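Local coordinates for protein C2 toxin component I (Clostridium botulinum, PDB 2J3X) that acts as the enzymatic component of the binary C2 toxin, an ADP-ribosyltransferase that, as in related clostridial toxins, probably modifies actin, at residues F56-L61 against T142-I147; Q189-I194 against L215-D220. The protein carries 2 engineered substitutions. All blocks are in the same frame, centred on the assembly; numbering follows the deposited sequence.

In the fold
From the N terminus, helix 47-59 comes first. Contact 1 (56-61 with 142-147) closes a loop of 80 residues, 34 of them helical, by laying the end of that helix on the turn that follows strand 141-143. Contact 2 (189-194 with 215-220) opens only after contact 1 has closed, so the two loops run in series. It joins the open ends of the beta hairpin made by strands 191-203 and 206-216. The contacts meet in one sheet, where strands 141-143 and 191-203 are neighbours: Lys143 N lies 2.7 Å from Phe191 O, a probable hydrogen bond. Contact 1 thus sets the helix beside edge strand 141-143, and contact 2 pairs the next two strands.

Contact 1 of 2, residues F56-L61 against T142-I147. With GOL (glycerol), chain H.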
loop_
_atom_site.group_PDB
_atom_site.type_symbol
_atom_site.label_atom_id
_atom_site.label_comp_id
_atom_site.label_asym_id
_atom_site.label_seq_id
_atom_site.Cartn_x
_atom_site.Cartn_y
_atom_site.Cartn_z
ATOM N N PHE A 56 11.592 0.349 7.667
ATOM C CA PHE A 56 11.097 -0.342 8.856
ATOM C C PHE A 56 9.603 -0.003 9.082
ATOM O O PHE A 56 8.810 -0.868 9.457
ATOM C CB PHE A 56 11.967 0.011 10.074
ATOM C CG PHE A 56 11.673 -0.838 11.293
ATOM C CD1 PHE A 56 12.210 -2.118 11.421
ATOM C CD2 PHE A 56 10.780 -0.384 12.253
ATOM C CE1 PHE A 56 11.909 -2.922 12.545
ATOM C CE2 PHE A 56 10.461 -1.182 13.356
ATOM C CZ PHE A 56 11.024 -2.432 13.521
ATOM N N SER A 57 9.239 1.265 8.917
ATOM C CA SER A 57 7.848 1.683 9.124
ATOM C C SER A 57 6.901 1.003 8.138
ATOM O O SER A 57 5.711 0.773 8.438
ATOM C CB SER A 57 7.701 3.232 9.087
ATOM O OG SER A 57 7.747 3.742 7.731
ATOM N N THR A 58 7.419 0.653 6.946
ATOM C CA THR A 58 6.625 -0.128 5.963
ATOM C C THR A 58 6.560 -1.596 6.409
ATOM O O THR A 58 5.490 -2.203 6.385
ATOM C CB THR A 58 7.313 -0.024 4.618
ATOM O OG1 THR A 58 7.225 1.352 4.178
ATOM C CG2 THR A 58 6.636 -0.922 3.572
ATOM N N ASP A 59 7.727 -2.166 6.743
ATOM C CA ASP A 59 7.813 -3.573 7.162
ATOM C C ASP A 59 6.791 -3.967 8.234
ATOM O O ASP A 59 6.141 -5.021 8.140
ATOM C CB ASP A 59 9.209 -3.862 7.755
ATOM C CG ASP A 59 10.326 -3.677 6.752
ATOM O OD1 ASP A 59 10.089 -3.641 5.536
ATOM O OD2 ASP A 59 11.468 -3.506 7.239
ATOM N N ILE A 60 6.657 -3.120 9.252
ATOM C CA ILE A 60 5.738 -3.420 10.364
ATOM C C ILE A 60 4.273 -3.439 10.030
ATOM O O ILE A 60 3.521 -4.115 10.731
ATOM C CB ILE A 60 6.021 -2.543 11.602
ATOM C CG1 ILE A 60 5.748 -1.067 11.247
ATOM C CG2 ILE A 60 7.526 -2.750 12.069
ATOM C CD1 ILE A 60 6.189 -0.080 12.320
ATOM N N LEU A 61 3.855 -2.754 8.932
ATOM C CA LEU A 61 2.437 -2.822 8.508
ATOM C C LEU A 61 2.093 -4.241 7.998
ATOM O O LEU A 61 0.922 -4.625 7.872
ATOM C CB LEU A 61 2.192 -1.831 7.355
ATOM C CG LEU A 61 2.600 -0.373 7.642
ATOM C CD1 LEU A 61 2.267 0.412 6.288
ATOM C CD2 LEU A 61 1.783 0.136 8.765
ATOM N N THR A 142 -0.017 4.028 -2.823
ATOM C CA THR A 142 0.185 4.325 -1.419
ATOM C C THR A 142 1.659 4.399 -1.030
ATOM O O THR A 142 2.483 3.515 -1.389
ATOM C CB THR A 142 -0.508 3.197 -0.582
ATOM O OG1 THR A 142 -1.850 3.065 -1.061
ATOM C CG2 THR A 142 -0.469 3.495 0.945
ATOM N N LYS A 143 2.005 5.432 -0.244
ATOM C CA LYS A 143 3.296 5.528 0.386
ATOM C C LYS A 143 3.163 4.920 1.787
ATOM O O LYS A 143 2.588 5.506 2.682
ATOM C CB LYS A 143 3.726 7.009 0.475
ATOM C CG LYS A 143 5.196 7.146 0.980
ATOM C CD LYS A 143 6.210 6.970 -0.164
ATOM C CE LYS A 143 7.635 7.171 0.350
ATOM N NZ LYS A 143 8.503 6.918 -0.849
ATOM N N PHE A 144 3.646 3.686 1.944
ATOM C CA PHE A 144 3.479 3.006 3.230
ATOM C C PHE A 144 4.234 3.661 4.372
ATOM O O PHE A 144 3.727 3.680 5.508
ATOM C CB PHE A 144 3.893 1.527 3.085
ATOM C CG PHE A 144 3.136 0.817 2.023
ATOM C CD1 PHE A 144 1.741 0.581 2.133
ATOM C CD2 PHE A 144 3.816 0.359 0.884
ATOM C CE1 PHE A 144 1.051 -0.136 1.100
ATOM C CE2 PHE A 144 3.146 -0.338 -0.141
ATOM C CZ PHE A 144 1.761 -0.569 -0.038
ATOM N N SER A 145 5.386 4.255 4.080
ATOM C CA SER A 145 6.218 4.882 5.103
ATOM C C SER A 145 5.715 6.315 5.283
ATOM O O SER A 145 4.737 6.703 4.661
ATOM C CB SER A 145 7.694 4.926 4.684
ATOM O OG SER A 145 7.836 5.715 3.482
ATOM N N PHE A 146 6.373 7.059 6.168
ATOM C CA PHE A 146 6.170 8.513 6.216
ATOM C C PHE A 146 6.453 9.042 4.817
ATOM O O PHE A 146 7.314 8.487 4.100
ATOM C CB PHE A 146 7.179 9.118 7.170
ATOM C CG PHE A 146 7.071 8.544 8.544
ATOM C CD1 PHE A 146 5.959 8.858 9.365
ATOM C CD2 PHE A 146 8.031 7.633 8.983
ATOM C CE1 PHE A 146 5.840 8.311 10.678
ATOM C CE2 PHE A 146 7.934 7.079 10.290
ATOM C CZ PHE A 146 6.859 7.415 11.129
ATOM N N ILE A 147 5.768 10.112 4.454
ATOM C CA ILE A 147 5.945 10.738 3.154
ATOM C C ILE A 147 6.645 12.082 3.376
ATOM O O ILE A 147 6.442 12.738 4.424
ATOM C CB ILE A 147 4.573 10.821 2.427
ATOM C CG1 ILE A 147 4.706 11.141 0.946
ATOM C CG2 ILE A 147 3.631 11.788 3.150
ATOM C CD1 ILE A 147 3.334 11.153 0.214
HETATM C C1 GOL H . 8.833 1.817 0.998
HETATM O O1 GOL H . 9.374 2.032 2.283
HETATM C C2 GOL H . 7.390 2.246 1.073
HETATM O O2 GOL H . 7.211 3.546 1.568
HETATM C C3 GOL H . 6.822 2.365 -0.297
HETATM O O3 GOL H . 5.653 2.999 0.102
#
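Phe144, Ser145 and Phe146 of the turn after strand 141-143 meet Ser57 and Thr58 of helix 47-59, and Leu61 just after. A glycerol, probably from the crystallisation liquor, bridges the two sides, and its O1 is hydrogen-bonded to Thr58 OG1.

Phe144 packs through CB, which sits 3.7 Å from Thr58 CG2 and 3.8 Å from Leu61 CD1. Its CB is directed at the helix, but the ring swings away, with CG anti to the carbonyl carbon (chi1 -57°). The side chains of Thr58 and Leu61 each cross that of Phe144 at a slant. Phe144 N donates to glycerol O3 at 2.8 Å, with an angle of 150° at the hydrogen. The same O3 lies 3.3 Å from Phe144 CD2.

At Ser145 the backbones come closest, with its CA 5.1 Å from Thr58 CA. Ser57 OG approaches Ser145 CA at 3.2 Å. This is packing against carbon; the hydrogen bond of Ser57 OG goes to Asp54 O in the same helix. Glycerol O2 accepts from Ser145 N and donates to Ser145 OG at 3.0 Å, so this hydroxyl is gripped twice by one residue. Ser145 OG in turn donates to Phe146 O of its own segment, tilted 32° from the carbonyl plane.

Phe146 CE2 then comes to 4.0 Å from Ser57 CB. Helix 77-90 lies against Phe146 through Ile85, and strand 397-411 touches Thr58 through Ile406. The side-chain amide of Gln189 supports the join from outside: NE2 is hydrogen-bonded to both Ser57 O and Phe144 O. The contact is buried helix-on-turn packing, in which a helix of the N-terminal ADP-ribosyltransferase-like domain is seated on the turn that follows edge strand 141-143 of its mixed beta sheet.

Contact 2 of 2, residues Q189-I194 against L215-D220; sequences QGFSII and LSQELD
Phe191 lies against Leu215 and Gln217, with Leu215 over a face and Gln217 alongside. Leu215 has CG anti to the backbone N (chi1 -164°), which carries its branch to the ring. CD2 sits over one face, towards the rim, while CD1 of Leu215 reaches Phe191 CB at 3.9 Å. Gln217 runs beside Phe191 and points the same way. Its CG is 3.7 Å from Phe191 CE1, and its amide plane is turned 46° from the ring. Ser216 O meets the ring edge in plane.

Ile193 shares the sheet face of Leu215. The methyl ends meet, Ile193 CD1 to Leu215 CD1, at 4.0 Å. Strand 162-168 meets both through Thr166. Ser192 and Ser216 point to the other face.

The backbones of these two serines form an antiparallel hydrogen-bonded pair. Ser192 N donates to Ser216 O at 2.8 Å, almost straight at 177°, and Ser216 N returns a bond to Ser192 O. Past this pair a water links the two segments: it donates to Gly190 O, accepts from Glu218 N and bonds Ser192 OG. Ser192 OG also bonds Thr142 OG1. This is the open end of a long antiparallel beta hairpin within the mixed sheet of the N-terminal ADP-ribosyltransferase-like domain.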
loop_
_atom_site.group_PDB
_atom_site.type_symbol
_atom_site.label_atom_id
_atom_site.label_comp_id
_atom_site.label_asym_id
_atom_site.label_seq_id
_atom_site.Cartn_x
_atom_site.Cartn_y
_atom_site.Cartn_z
ATOM N N GLN A 189 2.463 8.218 7.926
ATOM C CA GLN A 189 2.490 7.051 7.084
ATOM C C GLN A 189 1.123 6.865 6.406
ATOM O O GLN A 189 0.064 7.270 6.938
ATOM C CB GLN A 189 2.644 5.820 7.989
ATOM C CG GLN A 189 3.988 5.726 8.719
ATOM C CD GLN A 189 4.201 4.313 9.254
ATOM O OE1 GLN A 189 4.399 4.150 10.443
ATOM N NE2 GLN A 189 4.161 3.280 8.363
ATOM N N GLY A 190 1.143 6.206 5.241
ATOM C CA GLY A 190 -0.084 5.669 4.676
ATOM C C GLY A 190 -0.921 6.590 3.791
ATOM O O GLY A 190 -2.090 6.302 3.525
ATOM N N PHE A 191 -0.336 7.694 3.330
ATOM C CA PHE A 191 -1.029 8.489 2.330
ATOM C C PHE A 191 -0.807 7.873 0.983
ATOM O O PHE A 191 0.241 7.240 0.754
ATOM C CB PHE A 191 -0.477 9.926 2.271
ATOM C CG PHE A 191 -0.971 10.806 3.392
ATOM C CD1 PHE A 191 -2.308 11.152 3.454
ATOM C CD2 PHE A 191 -0.090 11.277 4.370
ATOM C CE1 PHE A 191 -2.801 11.944 4.500
ATOM C CE2 PHE A 191 -0.566 12.081 5.443
ATOM C CZ PHE A 191 -1.923 12.412 5.470
ATOM N N SER A 192 -1.732 8.156 0.068
ATOM C CA SER A 192 -1.573 7.784 -1.322
ATOM C C SER A 192 -1.546 9.025 -2.195
ATOM O O SER A 192 -1.998 10.097 -1.771
ATOM C CB SER A 192 -2.739 6.916 -1.800
ATOM O OG SER A 192 -2.717 5.678 -1.081
ATOM N N ILE A 193 -1.024 8.838 -3.395
ATOM C CA ILE A 193 -1.079 9.900 -4.417
ATOM C C ILE A 193 -1.919 9.352 -5.568
ATOM O O ILE A 193 -1.740 8.203 -5.972
ATOM C CB ILE A 193 0.312 10.267 -4.890
ATOM C CG1 ILE A 193 1.015 11.131 -3.846
ATOM C CG2 ILE A 193 0.230 11.203 -6.105
ATOM C CD1 ILE A 193 0.471 12.663 -3.819
ATOM N N ILE A 194 -2.830 10.186 -6.075
ATOM C CA ILE A 194 -3.606 9.907 -7.273
ATOM C C ILE A 194 -3.163 10.907 -8.373
ATOM O O ILE A 194 -3.471 12.108 -8.293
ATOM C CB ILE A 194 -5.085 10.085 -7.007
ATOM C CG1 ILE A 194 -5.560 9.149 -5.887
ATOM C CG2 ILE A 194 -5.888 9.787 -8.311
ATOM C CD1 ILE A 194 -7.030 9.404 -5.472
ATOM N N LEU A 215 -3.248 14.223 -2.898
ATOM C CA LEU A 215 -2.944 13.429 -1.726
ATOM C C LEU A 215 -4.238 12.818 -1.230
ATOM O O LEU A 215 -5.220 13.554 -1.026
ATOM C CB LEU A 215 -2.359 14.347 -0.646
ATOM C CG LEU A 215 -1.636 13.725 0.524
ATOM C CD1 LEU A 215 -0.342 13.098 0.037
ATOM C CD2 LEU A 215 -1.359 14.872 1.556
ATOM N N SER A 216 -4.256 11.513 -0.988
ATOM C CA SER A 216 -5.503 10.852 -0.624
ATOM C C SER A 216 -5.261 9.806 0.455
ATOM O O SER A 216 -4.120 9.518 0.784
ATOM C CB SER A 216 -6.177 10.240 -1.867
ATOM O OG SER A 216 -5.968 11.025 -3.046
ATOM N N GLN A 217 -6.340 9.245 0.997
ATOM C CA GLN A 217 -6.183 8.218 2.027
ATOM C C GLN A 217 -7.095 7.091 1.680
ATOM O O GLN A 217 -8.320 7.275 1.704
ATOM C CB GLN A 217 -6.625 8.776 3.379
ATOM C CG GLN A 217 -5.581 9.577 4.045
ATOM C CD GLN A 217 -6.169 10.354 5.218
ATOM O OE1 GLN A 217 -6.981 11.285 5.035
ATOM N NE2 GLN A 217 -5.762 9.974 6.423
ATOM N N GLU A 218 -6.529 5.944 1.275
ATOM C CA GLU A 218 -7.341 4.845 0.845
ATOM C C GLU A 218 -7.611 4.005 2.099
ATOM O O GLU A 218 -6.682 3.743 2.874
ATOM C CB GLU A 218 -6.548 3.984 -0.176
ATOM C CG GLU A 218 -7.410 2.872 -0.728
ATOM C CD GLU A 218 -6.623 2.111 -1.809
ATOM O OE1 GLU A 218 -5.364 2.069 -1.736
ATOM O OE2 GLU A 218 -7.276 1.539 -2.690
ATOM N N LEU A 219 -8.856 3.586 2.300
ATOM C CA LEU A 219 -9.217 2.900 3.573
ATOM C C LEU A 219 -8.481 1.557 3.615
ATOM O O LEU A 219 -8.602 0.757 2.678
ATOM C CB LEU A 219 -10.716 2.623 3.605
ATOM C CG LEU A 219 -11.253 2.012 4.920
ATOM C CD1 LEU A 219 -10.851 2.856 6.137
ATOM C CD2 LEU A 219 -12.768 1.869 4.793
ATOM N N ASP A 220 -7.682 1.337 4.652
ATOM C CA ASP A 220 -6.778 0.153 4.705
ATOM C C ASP A 220 -6.344 0.031 6.164
ATOM O O ASP A 220 -5.904 1.048 6.783
ATOM C CB ASP A 220 -5.554 0.469 3.844
ATOM C CG ASP A 220 -4.576 -0.702 3.665
ATOM O OD1 ASP A 220 -4.567 -1.682 4.474
ATOM O OD2 ASP A 220 -3.751 -0.576 2.728
HETATM O O HOH W 1 -3.694 5.659 1.415
#